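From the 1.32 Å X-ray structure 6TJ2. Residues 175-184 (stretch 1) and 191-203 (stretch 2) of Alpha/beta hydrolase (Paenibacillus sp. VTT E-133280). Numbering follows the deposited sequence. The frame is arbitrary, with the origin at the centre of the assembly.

Stretch 1 175-184: ITLPFPLFRD
Stretch 2, residues 191-203: SLAQAQAFYKQAP

What forms the apolar centre of the contact? Three aromatic rings, Phe179 and Phe182 from one helix and Tyr199 from the other, all with chi1 near 180° (t) and chi2 of 58°, 86° and 63°. Tyr199 packs against both phenylalanines, the three rings forming a triangle, and each of its pairings is oblique: its ring centroid is 5.0 Å from that of Phe179, planes at 58°, and 5.3 Å from that of Phe182, planes at 53°. Phe179 CB sits over the tyrosine face, 4.0 Å from the Tyr199 ring centroid, while Phe179 CD1 approaches Tyr199 CG to 3.5 Å. Phe182 CD2 meets Tyr199 CD1 at 3.6 Å. Flat, broad side chains suit this place, and together the stretches bury 552 Å².

How do the helices carry these rings? Residues from Phe179 through Asp184 and from Leu192 onward through Tyr199 are helical, with phi/psi near -60/-45 over most of their length; their axes approach to 10.0 Å and their N-to-C directions differ by 118°. In register, Phe179 CA is 7.1 Å from Tyr199 CA and Arg183 CA is 5.8 Å from Ala195 CA, a close approach that the small alanine accommodates. Phe179 fits as a knob among Leu192, Ala195, Gln196 and Tyr199, its CZ 4.0 Å from Leu192 CD1 and 4.1 Å from Ala195 CB. Leu192 (chi1 t, chi2 p) brings its end nearer to the first stretch.

What closes the packing around Phe182 and Arg183? The CA-to-CB bond of Phe182 points toward the second stretch, and its ring has CZ 4.1 Å from Phe198 CB and CE1 4.0 Å from Ala202 CB. Arg183 (chi1 t, chi2 m, chi3 t, chi4 -83°) uses its aliphatic portion here, CG lying 3.7 Å from Ala195 CB. Its NH2 reaches 3.5 Å from Leu192 N, but both are donors and no hydrogen bond forms. At that helix start, Ser191 (chi1 p) caps through OG, which accepts from Gln194 N at 3.2 Å.

Where does the contact become polar? At the extended segment before the first helix, where Leu177 (phi/psi -67/130) leads into the N-cap Pro178 (-63/149). Tyr199 OH donates to Leu177 O at 2.7 Å, so the tyrosine joins the aromatic cluster to the backbone; the acceptor lies near its ring plane. Beyond it, one water bridges the two stretches, accepting from Leu177 N at 3.0 Å and donating to Ala202 O at 3.1 Å. Exposed Thr176 borders this edge, its CG2 4.0 Å from Tyr199 OH.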

# COMPACT_ATOMS: atom_id res chain seq x y z
N ILE A 175 -25.80 8.20 16.00
CA ILE A 175 -25.06 8.82 14.89
C ILE A 175 -25.58 8.23 13.60
O ILE A 175 -25.53 7.01 13.39
CB ILE A 175 -23.56 8.52 15.02
CG1 ILE A 175 -23.00 9.20 16.27
CG2 ILE A 175 -22.84 8.99 13.76
CD1 ILE A 175 -21.58 8.72 16.65
N THR A 176 -26.08 9.11 12.74
CA THR A 176 -26.48 8.76 11.37
C THR A 176 -25.39 9.25 10.43
O THR A 176 -25.14 10.47 10.42
CB THR A 176 -27.85 9.32 11.01
OG1 THR A 176 -28.82 8.83 11.94
CG2 THR A 176 -28.25 8.96 9.60
N LEU A 177 -24.78 8.38 9.68
CA LEU A 177 -23.77 8.80 8.71
C LEU A 177 -24.44 9.60 7.61
O LEU A 177 -25.40 9.10 7.05
CB LEU A 177 -23.07 7.60 8.07
CG LEU A 177 -22.28 6.70 8.99
CD1 LEU A 177 -21.82 5.46 8.23
CD2 LEU A 177 -21.16 7.50 9.60
N PRO A 178 -23.98 10.78 7.23
CA PRO A 178 -24.50 11.47 6.06
C PRO A 178 -24.22 10.63 4.82
O PRO A 178 -23.12 10.03 4.72
CB PRO A 178 -23.80 12.82 6.00
CG PRO A 178 -23.28 13.00 7.40
CD PRO A 178 -23.04 11.62 7.96
N PHE A 179 -25.07 10.68 3.82
CA PHE A 179 -24.90 9.82 2.63
C PHE A 179 -23.65 10.23 1.87
O PHE A 179 -22.92 9.32 1.39
CB PHE A 179 -26.13 9.86 1.72
CG PHE A 179 -26.00 8.97 0.52
CD1 PHE A 179 -25.78 7.60 0.63
CD2 PHE A 179 -25.98 9.49 -0.76
CE1 PHE A 179 -25.60 6.79 -0.48
CE2 PHE A 179 -25.82 8.66 -1.88
CZ PHE A 179 -25.60 7.32 -1.73
N PRO A 180 -23.30 11.51 1.68
CA PRO A 180 -22.10 11.79 0.86
C PRO A 180 -20.85 11.17 1.49
O PRO A 180 -20.00 10.57 0.79
CB PRO A 180 -22.07 13.32 0.80
CG PRO A 180 -23.55 13.72 0.93
CD PRO A 180 -24.02 12.75 1.99
N LEU A 181 -20.67 11.26 2.79
CA LEU A 181 -19.58 10.64 3.56
C LEU A 181 -19.65 9.14 3.36
O LEU A 181 -18.61 8.50 3.03
CB LEU A 181 -19.66 10.99 5.04
CG LEU A 181 -18.57 10.38 5.90
CD1 LEU A 181 -17.19 10.93 5.59
CD2 LEU A 181 -18.89 10.50 7.37
N PHE A 182 -20.77 8.52 3.54
CA PHE A 182 -20.93 7.09 3.36
C PHE A 182 -20.56 6.67 1.95
O PHE A 182 -19.75 5.71 1.76
CB PHE A 182 -22.37 6.69 3.72
CG PHE A 182 -22.65 5.23 3.55
CD1 PHE A 182 -22.39 4.32 4.56
CD2 PHE A 182 -23.23 4.74 2.39
CE1 PHE A 182 -22.70 2.97 4.42
CE2 PHE A 182 -23.52 3.39 2.25
CZ PHE A 182 -23.22 2.51 3.26
N ARG A 183 -21.11 7.37 0.97
CA ARG A 183 -20.95 6.98 -0.45
C ARG A 183 -19.47 7.01 -0.80
O ARG A 183 -19.00 6.14 -1.56
CB ARG A 183 -21.82 7.89 -1.32
CG ARG A 183 -21.95 7.38 -2.77
CD ARG A 183 -20.83 7.92 -3.63
NE ARG A 183 -20.88 7.33 -4.96
CZ ARG A 183 -20.38 6.15 -5.31
NH1 ARG A 183 -19.80 5.35 -4.44
NH2 ARG A 183 -20.50 5.71 -6.54
N ASP A 184 -18.79 8.06 -0.41
CA ASP A 184 -17.41 8.30 -0.84
C ASP A 184 -16.36 7.67 0.07
O ASP A 184 -15.23 7.55 -0.41
CB ASP A 184 -17.15 9.78 -1.15
CG ASP A 184 -17.68 10.22 -2.51
OD1 ASP A 184 -17.95 9.39 -3.35
OD2 ASP A 184 -17.65 11.45 -2.70
N SER A 191 -21.10 1.38 -7.24
CA SER A 191 -21.89 2.29 -8.08
C SER A 191 -22.82 3.12 -7.18
O SER A 191 -23.04 2.75 -6.02
CB SER A 191 -22.68 1.51 -9.10
OG SER A 191 -23.74 0.80 -8.46
N LEU A 192 -23.38 4.17 -7.70
CA LEU A 192 -24.35 4.98 -6.92
C LEU A 192 -25.57 4.13 -6.54
O LEU A 192 -26.00 4.18 -5.39
CB LEU A 192 -24.81 6.18 -7.71
CG LEU A 192 -25.83 7.02 -6.95
CD1 LEU A 192 -25.24 7.57 -5.67
CD2 LEU A 192 -26.35 8.15 -7.84
N ALA A 193 -26.08 3.30 -7.43
CA ALA A 193 -27.29 2.50 -7.10
C ALA A 193 -26.95 1.52 -6.00
O ALA A 193 -27.75 1.29 -5.08
CB ALA A 193 -27.82 1.74 -8.28
N GLN A 194 -25.78 0.91 -6.03
CA GLN A 194 -25.32 -0.00 -4.97
C GLN A 194 -25.17 0.78 -3.65
O GLN A 194 -25.63 0.34 -2.60
CB GLN A 194 -24.00 -0.68 -5.34
CG GLN A 194 -24.12 -1.71 -6.44
CD GLN A 194 -22.80 -2.23 -6.92
OE1 GLN A 194 -21.78 -1.49 -6.90
NE2 GLN A 194 -22.78 -3.51 -7.29
N ALA A 195 -24.55 1.91 -3.72
CA ALA A 195 -24.33 2.77 -2.55
C ALA A 195 -25.66 3.11 -1.87
O ALA A 195 -25.78 3.07 -0.64
CB ALA A 195 -23.56 4.01 -2.92
N GLN A 196 -26.64 3.45 -2.68
CA GLN A 196 -27.98 3.82 -2.14
C GLN A 196 -28.57 2.59 -1.47
O GLN A 196 -29.16 2.73 -0.37
CB GLN A 196 -28.86 4.33 -3.27
CG GLN A 196 -28.46 5.69 -3.86
CD GLN A 196 -29.05 6.03 -5.20
OE1 GLN A 196 -29.42 5.13 -5.93
NE2 GLN A 196 -29.18 7.33 -5.45
N ALA A 197 -28.49 1.43 -2.09
CA ALA A 197 -29.06 0.20 -1.51
C ALA A 197 -28.36 -0.10 -0.19
O ALA A 197 -28.99 -0.44 0.83
CB ALA A 197 -28.93 -0.96 -2.45
N PHE A 198 -27.05 0.03 -0.12
CA PHE A 198 -26.27 -0.27 1.09
C PHE A 198 -26.55 0.78 2.17
O PHE A 198 -26.63 0.44 3.36
CB PHE A 198 -24.78 -0.37 0.80
CG PHE A 198 -24.42 -1.43 -0.22
CD1 PHE A 198 -25.16 -2.57 -0.36
CD2 PHE A 198 -23.32 -1.24 -0.99
CE1 PHE A 198 -24.80 -3.57 -1.28
CE2 PHE A 198 -22.96 -2.23 -1.91
CZ PHE A 198 -23.70 -3.35 -2.06
N TYR A 199 -26.80 2.04 1.80
CA TYR A 199 -27.11 3.10 2.78
C TYR A 199 -28.44 2.80 3.45
O TYR A 199 -28.57 3.00 4.69
CB TYR A 199 -27.11 4.47 2.11
CG TYR A 199 -27.24 5.62 3.05
CD1 TYR A 199 -26.28 5.88 4.01
CD2 TYR A 199 -28.35 6.46 3.00
CE1 TYR A 199 -26.38 6.97 4.86
CE2 TYR A 199 -28.46 7.53 3.84
CZ TYR A 199 -27.47 7.82 4.77
OH TYR A 199 -27.62 8.89 5.61
N LYS A 200 -29.38 2.26 2.68
CA LYS A 200 -30.70 1.91 3.27
C LYS A 200 -30.51 0.83 4.33
O LYS A 200 -31.40 0.71 5.21
CB LYS A 200 -31.63 1.47 2.15
CG LYS A 200 -32.25 2.55 1.28
CD LYS A 200 -33.00 2.02 0.10
CE LYS A 200 -33.77 3.08 -0.64
NZ LYS A 200 -34.42 2.52 -1.84
N GLN A 201 -29.47 0.01 4.26
CA GLN A 201 -29.15 -1.07 5.20
C GLN A 201 -28.16 -0.61 6.27
O GLN A 201 -27.60 -1.53 7.00
CB GLN A 201 -28.61 -2.31 4.47
CG GLN A 201 -29.55 -2.91 3.45
CD GLN A 201 -28.89 -4.11 2.81
OE1 GLN A 201 -29.08 -4.37 1.63
NE2 GLN A 201 -28.08 -4.86 3.57
N ALA A 202 -27.88 0.66 6.42
CA ALA A 202 -26.92 1.22 7.40
C ALA A 202 -27.68 2.04 8.43
O ALA A 202 -27.80 3.25 8.28
CB ALA A 202 -25.83 2.03 6.69
N PRO A 203 -28.19 1.41 9.49
CA PRO A 203 -29.02 2.15 10.45
C PRO A 203 -28.23 3.07 11.33
O PRO A 203 -27.01 2.94 11.45
CB PRO A 203 -29.70 1.09 11.31
CG PRO A 203 -28.96 -0.17 11.04
CD PRO A 203 -28.15 -0.02 9.77
O HOH W 1 -26.37 5.85 9.31